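Local coordinates for protein purine nucleoside phosphorylase (Thermus thermophilus, PDB 6TK9) that catalyses the phosphorolysis of purine nucleosides, probably including inosine and guanosine, yielding the free base and ribose 1-phosphate, at residues Asp4-Ala9 / Val96-Phe101; Leu148-Pro153 / Leu219-Ala224. All blocks are in the same frame, centred on the assembly; numbering follows the deposited sequence.

Helix 94-102 is shared by the two contacts. In interaction 1 the N-terminal helix lies across it; in interaction 2 the loop 148-153 lies over the C-terminal end of helix 213-222, whose Leu222 packs against the same helix 94-102. The centres of the two contacts are about 14 Å apart, and each is about 17 Å from the centre of the chain, on the same side of it. Phe100 CZ of interaction 1 lies 3.3 Å from Leu222 O of interaction 2, and Arg97 CG is 3.9 Å from Leu222 CD1. Of the two, interaction 2 is the one within reach of a second subunit.

Interaction 1 (Asp4-Ala9 / Val96-Phe101); sequences DKIQEA and VRVGFF
Two helices packed at a steep angle form this contact, with Ile6 of the N-terminal helix set against Phe101 and Val98 of helix 94-102. The axes of the two short segments approach to 9.5 Å and cross at -68°, which confines the contact to a small patch of apolar side chains; no hydrogen bond spans it. Ile6 touches with both of its branches. With CG1 anti to the carbonyl carbon (chi1 -71°), CG2 lies anti to the backbone N and reaches Phe101 CD2 at 3.6 Å, while CD1 extends to Phe101 CE2 at 4.1 Å. The side chains of Ile6 and Phe101 cross at about a right angle. Ile6 CD1 also comes within 4.2 Å of Arg97 CB. One turn further along the N-terminal helix, Ala9 CB meets Val98 CG2 at 3.6 Å, and Val98 CG2 also lies 4.1 Å from Ile6 O. At the margin, Gln7 turns its amide back, so that NE2 comes 4.2 Å from Phe101 CD1. Phe94, earlier on helix 94-102, extends the patch against Lys5, Ile6 and Ala9, and Leu222 of helix 213-222 packs on Arg97, Phe100 and Phe101.

Interaction 2 (Leu148-Pro153 / Leu219-Ala224); sequences LGPRFP and LRHLGA
His221, near the C-terminal end of helix 213-222, turns its ring into the loop 148-153, where it meets Leu148, Gly149, Pro150 and Pro153. Its CB stands 4.4 Å from Pro153 CG. From there chi1 (178°) sets CG anti to the backbone N. On one branch of the ring ND1 faces Leu148 CB at 4.1 Å, and CE1 meets the same Leu148 CB more closely, at 3.5 Å. On the other, CD2 meets Pro150 O at 3.1 Å, the oxygen lying at the edge of the ring and in its plane. Gly149 CA covers one face in a CH-pi contact, 3.9 Å from the centroid and displaced toward the rim. At the tip, NE2 is hydrogen-bonded to Asn144 OD1, and the ND2 of that asparagine holds Gly149 O, so one amide ties both ring and loop. An alanine here would probably leave Asn144 OD1 without its mate and open a gap between Leu148, Gly149 and Pro150.

The backbones also meet closely. Gly149 CA lies 3.3 Å from His221 O, where any CB would clash, and Leu222 CA points its hydrogen almost straight at Leu148 O, 3.5 Å away. Just beyond, a Schellman motif with Gly223 as its C-prime residue ends the helix, and Arg220 NH1 donates a hydrogen bond to Ala224 O at 2.7 Å. Leu219 packs on Phe107 and Leu109 of strand 106-115 and Ala224 on Phe100 of helix 94-102, while Phe152 meets Tyr84 of the second subunit edge-to-face.

Interaction 1 (Asp4-Ala9 / Val96-Phe101)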
loop_
_atom_site.group_PDB
_atom_site.type_symbol
_atom_site.label_atom_id
_atom_site.label_comp_id
_atom_site.label_asym_id
_atom_site.label_seq_id
_atom_site.Cartn_x
_atom_site.Cartn_y
_atom_site.Cartn_z
ATOM N N ASP A 4 5.500 -20.732 40.185
ATOM C CA ASP A 4 5.125 -21.747 41.207
ATOM C C ASP A 4 4.152 -22.735 40.541
ATOM O O ASP A 4 4.268 -23.946 40.795
ATOM C CB ASP A 4 4.631 -21.088 42.502
ATOM C CG ASP A 4 5.693 -20.247 43.208
ATOM O OD1 ASP A 4 6.874 -20.613 43.148
ATOM O OD2 ASP A 4 5.337 -19.216 43.789
ATOM N N LYS A 5 3.283 -22.237 39.666
ATOM C CA LYS A 5 2.371 -23.037 38.809
ATOM C C LYS A 5 3.200 -23.910 37.861
ATOM O O LYS A 5 2.809 -25.070 37.651
ATOM C CB LYS A 5 1.477 -22.132 37.957
ATOM C CG LYS A 5 0.139 -21.724 38.551
ATOM C CD LYS A 5 -0.814 -21.161 37.492
ATOM C CE LYS A 5 -2.034 -20.468 38.059
ATOM N NZ LYS A 5 -2.653 -19.552 37.067
ATOM N N ILE A 6 4.256 -23.343 37.266
ATOM C CA ILE A 6 5.163 -24.042 36.311
ATOM C C ILE A 6 5.843 -25.197 37.055
ATOM O O ILE A 6 5.766 -26.330 36.569
ATOM C CB ILE A 6 6.174 -23.063 35.674
ATOM C CG1 ILE A 6 5.498 -22.124 34.679
ATOM C CG2 ILE A 6 7.333 -23.791 35.014
ATOM C CD1 ILE A 6 6.425 -21.037 34.171
ATOM N N GLN A 7 6.457 -24.925 38.204
ATOM C CA GLN A 7 7.155 -25.947 39.029
ATOM C C GLN A 7 6.153 -27.009 39.518
ATOM O O GLN A 7 6.558 -28.170 39.596
ATOM C CB GLN A 7 7.927 -25.282 40.172
ATOM C CG GLN A 7 9.170 -24.498 39.730
ATOM C CD GLN A 7 10.155 -25.263 38.871
ATOM O OE1 GLN A 7 10.515 -26.407 39.150
ATOM N NE2 GLN A 7 10.609 -24.626 37.802
ATOM N N GLU A 8 4.904 -26.649 39.825
ATOM C CA GLU A 8 3.859 -27.633 40.195
ATOM C C GLU A 8 3.758 -28.627 39.041
ATOM O O GLU A 8 3.751 -29.847 39.314
ATOM C CB GLU A 8 2.493 -26.999 40.486
ATOM C CG GLU A 8 2.270 -26.578 41.934
ATOM C CD GLU A 8 0.838 -26.697 42.456
ATOM O OE1 GLU A 8 -0.094 -26.765 41.640
ATOM O OE2 GLU A 8 0.649 -26.723 43.697
ATOM N N ALA A 9 3.733 -28.120 37.805
ATOM C CA ALA A 9 3.559 -28.921 36.567
ATOM C C ALA A 9 4.856 -29.677 36.256
ATOM O O ALA A 9 4.785 -30.868 35.979
ATOM C CB ALA A 9 3.124 -28.053 35.406
ATOM N N VAL A 96 4.389 -24.876 26.530
ATOM C CA VAL A 96 5.784 -24.613 26.054
ATOM C C VAL A 96 6.633 -23.998 27.182
ATOM O O VAL A 96 7.851 -24.214 27.167
ATOM C CB VAL A 96 5.850 -23.754 24.778
ATOM C CG1 VAL A 96 5.183 -24.459 23.610
ATOM C CG2 VAL A 96 5.275 -22.359 24.976
ATOM N N ARG A 97 6.046 -23.274 28.130
ATOM C CA ARG A 97 6.813 -22.720 29.282
ATOM C C ARG A 97 7.304 -23.891 30.156
ATOM O O ARG A 97 8.520 -23.938 30.427
ATOM C CB ARG A 97 5.987 -21.687 30.067
ATOM C CG ARG A 97 5.847 -20.332 29.374
ATOM C CD ARG A 97 4.814 -19.404 30.004
ATOM N NE ARG A 97 5.153 -17.993 29.867
ATOM C CZ ARG A 97 4.380 -16.958 30.221
ATOM N NH1 ARG A 97 3.185 -17.149 30.754
ATOM N NH2 ARG A 97 4.827 -15.721 30.046
ATOM N N VAL A 98 6.406 -24.807 30.559
ATOM C CA VAL A 98 6.741 -26.079 31.276
ATOM C C VAL A 98 7.751 -26.872 30.439
ATOM O O VAL A 98 8.760 -27.354 30.996
ATOM C CB VAL A 98 5.482 -26.918 31.573
ATOM C CG1 VAL A 98 5.822 -28.330 32.018
ATOM C CG2 VAL A 98 4.609 -26.240 32.609
ATOM N N GLY A 99 7.507 -26.969 29.135
ATOM C CA GLY A 99 8.438 -27.628 28.205
ATOM C C GLY A 99 9.845 -27.092 28.372
ATOM O O GLY A 99 10.802 -27.881 28.350
ATOM N N PHE A 100 9.982 -25.777 28.488
ATOM C CA PHE A 100 11.305 -25.109 28.568
ATOM C C PHE A 100 11.988 -25.534 29.871
ATOM O O PHE A 100 13.196 -25.775 29.865
ATOM C CB PHE A 100 11.162 -23.590 28.459
ATOM C CG PHE A 100 12.466 -22.846 28.553
ATOM C CD1 PHE A 100 13.303 -22.739 27.453
ATOM C CD2 PHE A 100 12.849 -22.248 29.740
ATOM C CE1 PHE A 100 14.499 -22.041 27.534
ATOM C CE2 PHE A 100 14.052 -21.567 29.829
ATOM C CZ PHE A 100 14.879 -21.475 28.731
ATOM N N PHE A 101 11.214 -25.626 30.946
ATOM C CA PHE A 101 11.725 -25.794 32.326
ATOM C C PHE A 101 11.963 -27.271 32.610
ATOM O O PHE A 101 12.631 -27.538 33.616
ATOM C CB PHE A 101 10.776 -25.157 33.337
ATOM C CG PHE A 101 11.018 -23.685 33.509
ATOM C CD1 PHE A 101 12.175 -23.234 34.133
ATOM C CD2 PHE A 101 10.107 -22.754 33.028
ATOM C CE1 PHE A 101 12.417 -21.876 34.280
ATOM C CE2 PHE A 101 10.347 -21.396 33.178
ATOM C CZ PHE A 101 11.500 -20.961 33.800
#

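Interaction 2 (Leu148-Pro153 / Leu219-Ala224)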
loop_
_atom_site.group_PDB
_atom_site.type_symbol
_atom_site.label_atom_id
_atom_site.label_comp_id
_atom_site.label_asym_id
_atom_site.label_seq_id
_atom_site.Cartn_x
_atom_site.Cartn_y
_atom_site.Cartn_z
ATOM N N LEU A 148 11.813 -15.915 34.548
ATOM C CA LEU A 148 11.458 -16.461 33.208
ATOM C C LEU A 148 12.240 -15.723 32.113
ATOM O O LEU A 148 12.859 -16.408 31.287
ATOM C CB LEU A 148 9.954 -16.366 32.970
ATOM C CG LEU A 148 9.160 -17.527 33.543
ATOM C CD1 LEU A 148 9.317 -17.551 35.048
ATOM C CD2 LEU A 148 7.693 -17.438 33.138
ATOM N N GLY A 149 12.227 -14.389 32.136
ATOM C CA GLY A 149 12.820 -13.531 31.092
ATOM C C GLY A 149 12.575 -12.051 31.362
ATOM O O GLY A 149 12.058 -11.695 32.432
ATOM N N PRO A 150 12.949 -11.154 30.410
ATOM C CA PRO A 150 12.869 -9.703 30.630
ATOM C C PRO A 150 11.457 -9.154 30.370
ATOM O O PRO A 150 10.712 -9.811 29.659
ATOM C CB PRO A 150 13.885 -9.163 29.608
ATOM C CG PRO A 150 13.753 -10.124 28.437
ATOM C CD PRO A 150 13.469 -11.481 29.070
ATOM N N ARG A 151 11.147 -7.985 30.948
ATOM C CA ARG A 151 9.867 -7.221 30.812
ATOM C C ARG A 151 9.553 -6.934 29.338
ATOM O O ARG A 151 8.390 -7.018 28.985
ATOM C CB ARG A 151 9.973 -5.901 31.585
ATOM C CG ARG A 151 8.826 -4.917 31.395
ATOM C CD ARG A 151 7.513 -5.315 32.057
ATOM N NE ARG A 151 6.801 -6.412 31.395
ATOM C CZ ARG A 151 5.627 -6.907 31.801
ATOM N NH1 ARG A 151 5.015 -6.399 32.861
ATOM N NH2 ARG A 151 5.072 -7.914 31.138
ATOM N N PHE A 152 10.562 -6.611 28.523
ATOM C CA PHE A 152 10.412 -6.188 27.107
ATOM C C PHE A 152 11.315 -7.031 26.203
ATOM O O PHE A 152 12.329 -6.561 25.681
ATOM C CB PHE A 152 10.742 -4.705 26.932
ATOM C CG PHE A 152 10.024 -3.731 27.826
ATOM C CD1 PHE A 152 8.678 -3.450 27.643
ATOM C CD2 PHE A 152 10.723 -3.006 28.776
ATOM C CE1 PHE A 152 8.035 -2.519 28.438
ATOM C CE2 PHE A 152 10.088 -2.050 29.552
ATOM C CZ PHE A 152 8.741 -1.816 29.382
ATOM N N PRO A 153 10.949 -8.299 25.928
ATOM C CA PRO A 153 11.736 -9.115 25.018
ATOM C C PRO A 153 11.744 -8.520 23.611
ATOM O O PRO A 153 10.738 -8.004 23.137
ATOM C CB PRO A 153 11.041 -10.475 25.061
ATOM C CG PRO A 153 9.628 -10.152 25.490
ATOM C CD PRO A 153 9.784 -9.019 26.471
ATOM N N LEU A 219 8.332 -18.114 24.203
ATOM C CA LEU A 219 9.591 -18.892 24.122
ATOM C C LEU A 219 10.800 -17.967 23.929
ATOM O O LEU A 219 11.885 -18.318 24.468
ATOM C CB LEU A 219 9.479 -19.931 23.007
ATOM C CG LEU A 219 8.692 -21.180 23.398
ATOM C CD1 LEU A 219 8.326 -21.999 22.181
ATOM C CD2 LEU A 219 9.483 -22.026 24.377
ATOM N N ARG A 220 10.661 -16.827 23.243
ATOM C CA ARG A 220 11.812 -15.889 23.065
ATOM C C ARG A 220 12.002 -15.101 24.365
ATOM O O ARG A 220 13.158 -14.769 24.710
ATOM C CB ARG A 220 11.621 -14.978 21.850
ATOM C CG ARG A 220 11.629 -15.719 20.523
ATOM C CD ARG A 220 12.970 -16.306 20.127
ATOM N NE ARG A 220 14.058 -15.353 20.216
ATOM C CZ ARG A 220 15.142 -15.512 20.952
ATOM N NH1 ARG A 220 15.342 -16.628 21.635
ATOM N NH2 ARG A 220 16.032 -14.546 21.009
ATOM N N HIS A 221 10.912 -14.844 25.087
ATOM C CA HIS A 221 10.952 -14.312 26.477
ATOM C C HIS A 221 11.917 -15.169 27.311
ATOM O O HIS A 221 12.784 -14.592 27.993
ATOM C CB HIS A 221 9.524 -14.259 27.028
ATOM C CG HIS A 221 9.406 -13.796 28.437
ATOM N ND1 HIS A 221 8.939 -14.624 29.447
ATOM C CD2 HIS A 221 9.648 -12.596 29.002
ATOM C CE1 HIS A 221 8.925 -13.954 30.587
ATOM N NE2 HIS A 221 9.360 -12.710 30.343
ATOM N N LEU A 222 11.825 -16.496 27.167
ATOM C CA LEU A 222 12.555 -17.521 27.965
ATOM C C LEU A 222 13.989 -17.707 27.475
ATOM O O LEU A 222 14.791 -18.236 28.268
ATOM C CB LEU A 222 11.778 -18.838 27.894
ATOM C CG LEU A 222 10.479 -18.812 28.688
ATOM C CD1 LEU A 222 9.605 -19.982 28.319
ATOM C CD2 LEU A 222 10.763 -18.794 30.179
ATOM N N GLY A 223 14.277 -17.308 26.228
ATOM C CA GLY A 223 15.599 -17.423 25.578
ATOM C C GLY A 223 15.749 -18.727 24.810
ATOM O O GLY A 223 16.876 -19.043 24.410
ATOM N N ALA A 224 14.655 -19.463 24.613
ATOM C CA ALA A 224 14.602 -20.693 23.793
ATOM C C ALA A 224 14.907 -20.342 22.333
ATOM O O ALA A 224 14.677 -19.186 21.948
ATOM C CB ALA A 224 13.235 -21.328 23.935
#